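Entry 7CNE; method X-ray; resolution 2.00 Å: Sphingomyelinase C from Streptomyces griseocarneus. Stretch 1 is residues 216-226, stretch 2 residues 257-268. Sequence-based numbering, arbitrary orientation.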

# COMPACT_ATOMS: atom_id res chain seq x y z
N ALA A 216 -8.20 6.84 12.70
CA ALA A 216 -7.38 8.02 12.90
C ALA A 216 -8.20 9.07 13.63
O ALA A 216 -9.43 9.12 13.51
N ASP A 217 -7.53 9.89 14.43
CA ASP A 217 -8.23 11.00 15.07
C ASP A 217 -8.74 12.00 14.04
O ASP A 217 -9.74 12.68 14.28
N SER A 218 -8.08 12.10 12.89
CA SER A 218 -8.59 12.93 11.82
C SER A 218 -8.09 12.39 10.49
O SER A 218 -6.98 11.87 10.40
N ARG A 219 -8.95 12.49 9.48
CA ARG A 219 -8.58 12.20 8.10
C ARG A 219 -8.73 13.51 7.33
O ARG A 219 -9.84 14.02 7.17
N ALA A 220 -7.61 14.04 6.87
CA ALA A 220 -7.49 15.41 6.41
C ALA A 220 -7.10 15.44 4.94
O ALA A 220 -6.84 14.41 4.31
N GLY A 221 -7.05 16.66 4.39
CA GLY A 221 -6.63 16.83 3.01
C GLY A 221 -7.75 16.52 2.03
O GLY A 221 -8.93 16.68 2.33
N HIS A 222 -7.36 16.07 0.84
CA HIS A 222 -8.32 15.84 -0.22
C HIS A 222 -9.30 14.73 0.19
O HIS A 222 -8.89 13.78 0.87
N PRO A 223 -10.58 14.85 -0.16
CA PRO A 223 -11.56 13.84 0.28
C PRO A 223 -11.36 12.46 -0.32
O PRO A 223 -11.84 11.49 0.27
N TYR A 224 -10.70 12.32 -1.48
CA TYR A 224 -10.69 11.04 -2.20
C TYR A 224 -9.27 10.68 -2.61
O TYR A 224 -8.71 11.30 -3.52
N SER A 225 -8.71 9.63 -2.00
CA SER A 225 -7.40 9.17 -2.44
C SER A 225 -7.45 8.41 -3.76
O SER A 225 -6.39 8.16 -4.35
N PHE A 226 -8.65 8.03 -4.25
CA PHE A 226 -8.80 7.48 -5.60
C PHE A 226 -9.86 8.31 -6.33
O PHE A 226 -11.03 7.92 -6.42
N ARG A 257 0.07 4.38 20.83
CA ARG A 257 0.03 5.14 19.59
C ARG A 257 0.11 6.61 19.94
O ARG A 257 -0.22 6.99 21.06
N PRO A 258 0.58 7.46 19.02
CA PRO A 258 0.58 8.90 19.30
C PRO A 258 -0.84 9.46 19.33
O PRO A 258 -1.74 9.01 18.62
N ALA A 259 -1.03 10.46 20.18
CA ALA A 259 -2.30 11.17 20.18
C ALA A 259 -2.42 12.03 18.92
O ALA A 259 -1.42 12.45 18.33
N GLY A 260 -3.66 12.28 18.52
CA GLY A 260 -3.88 13.12 17.36
C GLY A 260 -3.33 12.53 16.09
O GLY A 260 -2.77 13.26 15.26
N TRP A 261 -3.49 11.22 15.91
CA TRP A 261 -3.00 10.55 14.71
C TRP A 261 -3.84 10.96 13.51
O TRP A 261 -5.07 10.90 13.55
N ARG A 262 -3.17 11.35 12.43
CA ARG A 262 -3.83 11.86 11.23
C ARG A 262 -3.44 11.02 10.01
O ARG A 262 -2.33 10.50 9.92
N ASN A 263 -4.39 10.87 9.08
CA ASN A 263 -4.11 10.47 7.69
C ASN A 263 -4.43 11.67 6.81
O ASN A 263 -5.58 12.14 6.82
N THR A 264 -3.46 12.16 6.05
CA THR A 264 -3.69 13.28 5.13
C THR A 264 -3.57 12.79 3.69
O THR A 264 -2.53 12.25 3.29
N VAL A 265 -4.64 12.98 2.91
CA VAL A 265 -4.61 12.68 1.49
C VAL A 265 -4.02 13.89 0.77
O VAL A 265 -4.55 15.00 0.87
N VAL A 266 -2.91 13.68 0.07
CA VAL A 266 -2.12 14.78 -0.48
C VAL A 266 -2.28 14.77 -1.99
O VAL A 266 -1.74 13.89 -2.67
N GLN A 267 -2.99 15.77 -2.52
CA GLN A 267 -3.23 15.88 -3.96
C GLN A 267 -2.07 16.65 -4.61
O GLN A 267 -2.16 17.84 -4.91
N GLU A 268 -0.96 15.94 -4.83
CA GLU A 268 0.23 16.52 -5.45
C GLU A 268 0.31 16.06 -6.90
O GLU A 268 0.37 14.85 -7.17

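Strands 218-221 and 261-265 run parallel, and a ladder of backbone hydrogen bonds sets where the side chains go. Ser218 N donates to Trp261 O (3.3 Å), and Asn263 N donates to Ser218 O (3.1 Å). Ala220 N donates to Asn263 O (2.8 Å), and Val265 N to Ala220 O (3.0 Å). His222 N then reaches Val265 O (3.0 Å). In the first three bridges, Ser218-Arg262, Arg219-Asn263 and Ala220-Thr264, the paired side chains lie on the same face; at Gly221-Val265 they do not. Ser218, Ala220, Arg262 and Thr264 share one face. Arg219 and Asn263 share the other.

At the start of the pairing, Asp217 makes polar contacts. It points toward stretch 2 with chi1 m. Its OD2 accepts a hydrogen bond from Trp261 N (2.8 Å) and also lies 3.0 Å from Gly260 N. The carboxylate thus sits against the backbone where stretch 2 enters its strand. Asp217 N makes a weak bond to Trp261 O (2.8 Å). Ser218 adopts chi1 p and Arg262 is t at chi1 and chi2, then m at chi3. This brings Arg262 NE to Ser218 OG, a 2.9 Å hydrogen bond with the serine oxygen near the plane of the guanidinium. On the other face, Arg219 is extended, t from chi1 to chi3. Its CB points to this face of the sheet, but the end of the side chain comes nearer to stretch 2. Arg219 NH1 is 3.5 Å from Asn263 OD1, near the guanidinium plane. Asn263 is buried, with chi1 m. Its ND2 donates to Arg262 O (3.1 Å) within its own stretch.

Other side chains pack over the guanidinium faces. Ala220 CB lies over one face of the Arg262 guanidinium and comes within 3.7 Å of Arg262 CD. Ala220 CB is also 3.9 Å from Thr264 OG1; Thr264 has chi1 m. Val265 CG2 lies over one face of the Arg219 guanidinium, 3.6 Å from Arg219 NH2.

Val265 is the residue most covered by the other stretch. It points toward stretch 1 with chi1 t. Val265 CG1 touches Ser225 CB (3.8 Å) and His222 CB (4.1 Å). At the other end, Ala216 CB points in and meets Trp261 CD1 at 4.1 Å. Trp261 itself points sideways, with chi1 t. There is no room for a side chain at Gly221: an ideal CB would lie 2.2 Å from Val265 O, a clash.

His222, chi1 t, also points in. Gln267, t at chi1 and chi2, places NE2 over one face of the imidazole, 3.3 Å from His222 CE1.

Four waters bridge the stretches. Water 1 donates to Asp217 OD2 (2.6 Å) and Pro258 O (2.8 Å) and accepts from Arg257 NE (2.7 Å). Water 2 donates to Asp217 OD1 (2.6 Å) and accepts from Arg257 NH2 (2.7 Å). Water 3 contacts Ser218 OG (2.7 Å) and donates weakly to Gly260 O (3.2 Å). Water 4 accepts from Arg219 NH1 (3.0 Å) and donates to Asn263 OD1 (3.0 Å).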

# COMPACT_ATOMS: atom_id res chain seq x y z
CB ALA A 216 -6.87 8.57 11.56
CB ASP A 217 -7.31 11.67 16.09
CG ASP A 217 -6.95 10.73 17.23
OD1 ASP A 217 -7.87 10.30 17.95
OD2 ASP A 217 -5.75 10.40 17.39
CB SER A 218 -8.20 14.41 11.98
OG SER A 218 -6.80 14.60 11.98
CB ARG A 219 -9.44 11.08 7.52
CG ARG A 219 -8.92 10.57 6.16
CD ARG A 219 -9.68 9.34 5.63
NE ARG A 219 -9.23 9.01 4.29
CZ ARG A 219 -8.17 8.25 4.01
NH1 ARG A 219 -7.46 7.71 5.00
NH2 ARG A 219 -7.83 8.02 2.74
CB ALA A 220 -6.47 16.17 7.26
CB HIS A 222 -7.60 15.49 -1.52
CG HIS A 222 -8.47 15.51 -2.73
ND1 HIS A 222 -8.99 16.68 -3.25
CD2 HIS A 222 -8.92 14.51 -3.53
CE1 HIS A 222 -9.72 16.40 -4.32
NE2 HIS A 222 -9.69 15.09 -4.51
CB PRO A 223 -12.91 14.44 -0.14
CG PRO A 223 -12.57 15.45 -1.19
CD PRO A 223 -11.25 16.01 -0.77
CB TYR A 224 -11.58 11.11 -3.45
CG TYR A 224 -12.98 11.61 -3.20
CD1 TYR A 224 -13.93 10.81 -2.56
CD2 TYR A 224 -13.36 12.89 -3.60
CE1 TYR A 224 -15.22 11.27 -2.33
CE2 TYR A 224 -14.64 13.36 -3.37
CZ TYR A 224 -15.56 12.54 -2.74
OH TYR A 224 -16.83 13.02 -2.52
CB SER A 225 -6.74 8.31 -1.35
OG SER A 225 -7.31 7.02 -1.32
CB PHE A 226 -9.16 6.00 -5.58
CG PHE A 226 -9.08 5.35 -6.94
CD1 PHE A 226 -7.86 5.21 -7.57
CD2 PHE A 226 -10.23 4.93 -7.59
CE1 PHE A 226 -7.77 4.64 -8.83
CE2 PHE A 226 -10.15 4.35 -8.85
CZ PHE A 226 -8.92 4.21 -9.46
CB ARG A 257 -1.25 4.84 18.79
CG ARG A 257 -2.54 5.37 19.43
CD ARG A 257 -3.72 5.18 18.47
NE ARG A 257 -4.96 5.75 18.96
CZ ARG A 257 -5.86 5.08 19.68
NH1 ARG A 257 -5.64 3.81 19.98
NH2 ARG A 257 -6.98 5.68 20.09
CB PRO A 258 1.38 9.49 18.13
CG PRO A 258 2.17 8.33 17.56
CD PRO A 258 1.27 7.15 17.76
CB ALA A 259 -2.44 12.04 21.44
CB TRP A 261 -3.05 9.04 14.91
CG TRP A 261 -2.47 8.26 13.79
CD1 TRP A 261 -3.16 7.53 12.85
CD2 TRP A 261 -1.08 8.10 13.49
NE1 TRP A 261 -2.27 6.94 11.98
CE2 TRP A 261 -0.99 7.26 12.36
CE3 TRP A 261 0.10 8.59 14.07
CZ2 TRP A 261 0.23 6.90 11.80
CZ3 TRP A 261 1.30 8.23 13.52
CH2 TRP A 261 1.36 7.40 12.39
CB ARG A 262 -3.46 13.34 11.01
CG ARG A 262 -3.98 13.97 9.72
CD ARG A 262 -3.77 15.49 9.73
NE ARG A 262 -4.67 16.14 10.69
CZ ARG A 262 -4.89 17.45 10.75
NH1 ARG A 262 -4.24 18.29 9.94
NH2 ARG A 262 -5.74 17.93 11.65
CB ASN A 263 -4.96 9.28 7.23
CG ASN A 263 -4.54 7.93 7.84
OD1 ASN A 263 -5.05 6.89 7.42
ND2 ASN A 263 -3.65 7.95 8.84
CB THR A 264 -2.70 14.42 5.38
OG1 THR A 264 -2.82 14.84 6.75
CG2 THR A 264 -3.01 15.60 4.47
CB VAL A 265 -6.02 12.37 0.96
CG1 VAL A 265 -5.95 11.90 -0.50
CG2 VAL A 265 -6.71 11.31 1.85
CB VAL A 266 -0.64 14.67 -0.08
CG1 VAL A 266 0.17 15.73 -0.79
CG2 VAL A 266 -0.47 14.78 1.43
CB GLN A 267 -4.57 16.56 -4.21
CG GLN A 267 -5.01 16.67 -5.67
CD GLN A 267 -6.33 17.39 -5.80
OE1 GLN A 267 -6.52 18.48 -5.27
NE2 GLN A 267 -7.28 16.76 -6.49
CB GLU A 268 1.51 16.15 -4.70
CG GLU A 268 2.79 16.58 -5.45
CD GLU A 268 4.10 16.24 -4.72
OE1 GLU A 268 4.09 15.92 -3.51
OE2 GLU A 268 5.17 16.30 -5.37
O HOH W 1 -4.45 8.35 18.25
O HOH W 2 -7.53 8.28 19.51
O HOH W 3 -5.53 14.61 14.40
O HOH W 4 -7.91 7.49 7.95